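Local structure of catalase (Bacillus pumilus, 4QOL) at residues A[172-183]-A[421-432]. The protein is a haem catalase that breaks down hydrogen peroxide to water and oxygen and also shows peroxidase-like reactivity toward phenolic substrates. Numbering follows the deposited sequence.
Sequences PESTHMLTWLFS and DFKQAGEKYRSY
Lys428 lies across the indole of Trp180 and can be followed atom by atom. Its CB passes the edge of the His176 ring and the methyl CG2 of Thr179. CG leaves anti to the backbone N (chi1 -175°), and a bend at chi2 turns the chain onto the indole. CG and CD run over the pyrrole side, near Trp180 NE1. CE lies over the face of the six-membered ring, 3.6 Å from its centroid, a CH-pi contact. The NZ ammonium follows over the same face, also 3.6 Å from that centroid and 16° off the ring normal, which makes a cation-pi pair. An alanine in place of Trp180 would probably leave the lysine arm without its aromatic floor and its ammonium free to swing.

Next to this, Gln424 CB sits over one face of the His176 ring, 3.8 Å from the centroid. The amide plane stands nearly perpendicular to the imidazole. Both polar ends are held elsewhere: His176 ND1 bonds to Thr282 O, and Gln424 OE1 to Thr284 N. Ala425 CB packs 3.7 Å from His176 CA, where the two backbones come close. At the C-terminal ends, Tyr432 OH donates a 2.6 Å hydrogen bond to Thr179 O. At the N-terminal ends, a water bridges His176 N and Asp421 O. Asp421 OD1 also forms a salt bridge with Arg138.

Helices 175-181 and 423-431 run side by side in nearly the same direction, 21° apart, with axes 8.2 Å apart at closest. The pair joins the catalase core region to the C-terminal helical region. Helix 453-466 covers Thr175, Phe422 and Ala425, helix 161-169 packs on Leu178, and helix 434-448 meets Phe182 and Tyr429.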
# COMPACT_ATOMS: atom_id res chain seq x y z
N PRO A 172 36.06 -6.86 -11.47
CA PRO A 172 37.34 -6.99 -10.76
C PRO A 172 37.64 -5.85 -9.77
O PRO A 172 38.47 -6.01 -8.89
CB PRO A 172 38.38 -7.01 -11.90
CG PRO A 172 37.67 -6.31 -13.04
CD PRO A 172 36.23 -6.79 -12.91
N GLU A 173 36.90 -4.74 -9.83
CA GLU A 173 37.01 -3.77 -8.75
C GLU A 173 36.61 -4.32 -7.35
O GLU A 173 36.89 -3.66 -6.33
CB GLU A 173 36.22 -2.50 -9.10
CG GLU A 173 34.71 -2.69 -9.23
CD GLU A 173 34.31 -2.84 -10.68
OE1 GLU A 173 34.95 -3.68 -11.43
OE2 GLU A 173 33.34 -2.19 -11.09
N SER A 174 35.96 -5.49 -7.33
CA SER A 174 35.55 -6.15 -6.10
C SER A 174 36.70 -6.83 -5.35
O SER A 174 36.55 -7.27 -4.21
CB SER A 174 34.49 -7.24 -6.42
OG SER A 174 35.00 -8.33 -7.24
N THR A 175 37.88 -6.89 -5.98
CA THR A 175 38.98 -7.71 -5.45
C THR A 175 39.45 -7.24 -4.05
O THR A 175 39.72 -8.07 -3.15
CB THR A 175 40.17 -7.69 -6.45
OG1 THR A 175 39.71 -8.12 -7.74
CG2 THR A 175 41.23 -8.58 -6.01
N HIS A 176 39.59 -5.93 -3.86
CA HIS A 176 39.94 -5.42 -2.54
C HIS A 176 38.90 -5.82 -1.47
O HIS A 176 39.25 -6.37 -0.42
CB HIS A 176 40.17 -3.90 -2.61
CG HIS A 176 40.82 -3.32 -1.39
ND1 HIS A 176 40.87 -1.95 -1.15
CD2 HIS A 176 41.49 -3.90 -0.37
CE1 HIS A 176 41.49 -1.73 -0.01
NE2 HIS A 176 41.87 -2.90 0.49
N MET A 177 37.61 -5.59 -1.75
CA MET A 177 36.60 -5.95 -0.80
C MET A 177 36.63 -7.42 -0.42
O MET A 177 36.49 -7.77 0.76
CB MET A 177 35.22 -5.59 -1.31
CG MET A 177 34.11 -5.95 -0.36
SD MET A 177 34.13 -4.84 1.06
CE MET A 177 32.42 -4.99 1.64
N LEU A 178 36.76 -8.26 -1.42
CA LEU A 178 36.71 -9.70 -1.17
C LEU A 178 37.90 -10.15 -0.31
O LEU A 178 37.86 -11.09 0.50
CB LEU A 178 36.68 -10.45 -2.46
CG LEU A 178 35.43 -10.19 -3.29
CD1 LEU A 178 35.55 -10.83 -4.66
CD2 LEU A 178 34.22 -10.78 -2.58
N THR A 179 39.01 -9.43 -0.45
CA THR A 179 40.19 -9.68 0.38
C THR A 179 40.01 -9.33 1.88
O THR A 179 40.66 -9.95 2.74
CB THR A 179 41.41 -8.94 -0.21
OG1 THR A 179 41.58 -9.37 -1.58
CG2 THR A 179 42.67 -9.18 0.58
N TRP A 180 39.09 -8.40 2.19
CA TRP A 180 38.64 -8.18 3.55
C TRP A 180 37.54 -9.13 4.00
O TRP A 180 37.61 -9.67 5.08
CB TRP A 180 38.10 -6.72 3.71
CG TRP A 180 39.05 -5.64 3.70
CD1 TRP A 180 39.75 -5.15 2.62
CD2 TRP A 180 39.40 -4.80 4.81
NE1 TRP A 180 40.45 -4.09 2.99
CE2 TRP A 180 40.31 -3.87 4.33
CE3 TRP A 180 39.09 -4.80 6.16
CZ2 TRP A 180 40.88 -2.87 5.14
CZ3 TRP A 180 39.68 -3.80 6.97
CH2 TRP A 180 40.54 -2.88 6.46
N LEU A 181 36.52 -9.29 3.16
CA LEU A 181 35.34 -10.10 3.48
C LEU A 181 35.69 -11.56 3.74
O LEU A 181 35.00 -12.21 4.55
CB LEU A 181 34.35 -10.03 2.33
CG LEU A 181 32.99 -10.69 2.60
CD1 LEU A 181 32.28 -10.13 3.82
CD2 LEU A 181 32.10 -10.56 1.34
N PHE A 182 36.74 -12.10 3.07
CA PHE A 182 37.05 -13.52 3.32
C PHE A 182 38.21 -13.68 4.30
O PHE A 182 38.61 -14.80 4.56
CB PHE A 182 37.26 -14.26 2.00
CG PHE A 182 36.00 -14.56 1.31
CD1 PHE A 182 35.32 -15.72 1.60
CD2 PHE A 182 35.42 -13.67 0.44
CE1 PHE A 182 34.10 -16.00 1.01
CE2 PHE A 182 34.20 -13.97 -0.18
CZ PHE A 182 33.57 -15.15 0.08
N SER A 183 38.68 -12.58 4.89
CA SER A 183 39.38 -12.68 6.22
C SER A 183 38.39 -13.07 7.27
O SER A 183 37.17 -13.15 7.00
CB SER A 183 40.08 -11.39 6.64
OG SER A 183 39.17 -10.41 7.14
N ASP A 421 42.48 -1.68 -9.95
CA ASP A 421 41.57 -2.64 -9.26
C ASP A 421 42.28 -3.61 -8.35
O ASP A 421 41.63 -4.20 -7.51
CB ASP A 421 40.74 -3.46 -10.27
CG ASP A 421 39.70 -2.63 -10.99
OD1 ASP A 421 39.25 -1.58 -10.46
OD2 ASP A 421 39.30 -3.06 -12.10
N PHE A 422 43.61 -3.75 -8.49
CA PHE A 422 44.37 -4.81 -7.79
C PHE A 422 45.39 -4.38 -6.74
O PHE A 422 45.72 -5.16 -5.85
CB PHE A 422 45.00 -5.78 -8.78
CG PHE A 422 44.07 -6.24 -9.82
CD1 PHE A 422 43.10 -7.18 -9.50
CD2 PHE A 422 44.07 -5.72 -11.10
CE1 PHE A 422 42.22 -7.64 -10.44
CE2 PHE A 422 43.14 -6.14 -12.05
CZ PHE A 422 42.19 -7.10 -11.71
N LYS A 423 45.88 -3.14 -6.81
CA LYS A 423 46.96 -2.75 -5.97
C LYS A 423 46.68 -2.82 -4.49
O LYS A 423 47.44 -3.40 -3.74
CB LYS A 423 47.46 -1.35 -6.36
CG LYS A 423 48.61 -0.91 -5.49
CD LYS A 423 49.33 0.33 -6.03
CE LYS A 423 50.08 1.01 -4.90
NZ LYS A 423 50.85 2.19 -5.38
N GLN A 424 45.60 -2.17 -4.04
CA GLN A 424 45.30 -2.18 -2.61
C GLN A 424 44.92 -3.55 -2.08
O GLN A 424 45.15 -3.81 -0.90
CB GLN A 424 44.18 -1.15 -2.32
CG GLN A 424 44.63 0.28 -2.53
CD GLN A 424 43.74 1.27 -1.84
OE1 GLN A 424 42.68 0.92 -1.32
NE2 GLN A 424 44.20 2.55 -1.74
N ALA A 425 44.33 -4.41 -2.90
CA ALA A 425 44.04 -5.80 -2.50
C ALA A 425 45.36 -6.51 -2.17
O ALA A 425 45.42 -7.25 -1.21
CB ALA A 425 43.32 -6.54 -3.57
N GLY A 426 46.37 -6.27 -2.97
CA GLY A 426 47.70 -6.86 -2.72
C GLY A 426 48.28 -6.29 -1.42
O GLY A 426 48.92 -7.02 -0.65
N GLU A 427 48.13 -4.98 -1.21
CA GLU A 427 48.64 -4.37 0.01
C GLU A 427 47.96 -4.90 1.24
O GLU A 427 48.62 -5.18 2.25
CB GLU A 427 48.52 -2.81 -0.07
CG GLU A 427 49.36 -2.21 -1.18
CD GLU A 427 49.11 -0.74 -1.45
OE1 GLU A 427 50.06 -0.07 -1.96
OE2 GLU A 427 47.97 -0.20 -1.25
N LYS A 428 46.64 -5.14 1.14
CA LYS A 428 45.91 -5.73 2.25
C LYS A 428 46.38 -7.14 2.51
O LYS A 428 46.68 -7.48 3.67
CB LYS A 428 44.39 -5.70 2.00
CG LYS A 428 43.57 -6.19 3.18
CD LYS A 428 43.74 -5.36 4.44
CE LYS A 428 42.87 -5.96 5.57
NZ LYS A 428 43.08 -5.21 6.83
N TYR A 429 46.49 -7.93 1.45
CA TYR A 429 46.98 -9.31 1.59
C TYR A 429 48.31 -9.35 2.34
O TYR A 429 48.52 -10.07 3.31
CB TYR A 429 47.18 -9.96 0.20
CG TYR A 429 47.79 -11.36 0.30
CD1 TYR A 429 47.01 -12.43 0.71
CD2 TYR A 429 49.12 -11.61 -0.00
CE1 TYR A 429 47.51 -13.74 0.83
CE2 TYR A 429 49.63 -12.90 0.10
CZ TYR A 429 48.83 -13.95 0.50
OH TYR A 429 49.36 -15.28 0.58
N ARG A 430 49.23 -8.51 1.88
CA ARG A 430 50.56 -8.52 2.48
C ARG A 430 50.59 -8.02 3.90
O ARG A 430 51.52 -8.36 4.63
CB ARG A 430 51.54 -7.75 1.62
CG ARG A 430 51.84 -8.45 0.33
CD ARG A 430 52.90 -7.71 -0.47
NE ARG A 430 52.44 -6.42 -0.99
CZ ARG A 430 51.83 -6.22 -2.16
NH1 ARG A 430 51.52 -7.22 -3.00
NH2 ARG A 430 51.57 -4.99 -2.52
N SER A 431 49.60 -7.24 4.30
CA SER A 431 49.50 -6.73 5.69
C SER A 431 48.98 -7.78 6.68
O SER A 431 49.09 -7.59 7.91
CB SER A 431 48.63 -5.47 5.73
OG SER A 431 47.22 -5.78 5.71
N TYR A 432 48.44 -8.89 6.17
CA TYR A 432 47.96 -9.94 7.02
C TYR A 432 49.17 -10.69 7.65
O TYR A 432 50.15 -10.95 6.97
CB TYR A 432 47.10 -10.96 6.24
CG TYR A 432 45.65 -10.51 5.93
CD1 TYR A 432 44.89 -9.83 6.87
CD2 TYR A 432 45.12 -10.68 4.66
CE1 TYR A 432 43.61 -9.38 6.57
CE2 TYR A 432 43.82 -10.24 4.33
CZ TYR A 432 43.08 -9.58 5.29
OH TYR A 432 41.78 -9.13 4.98
O HOH W 1 39.65 -3.81 -5.82
O HOH W 2 37.18 -1.86 -12.96
O HOH W 3 39.01 -1.27 -7.72
O HOH W 4 44.55 -2.00 1.81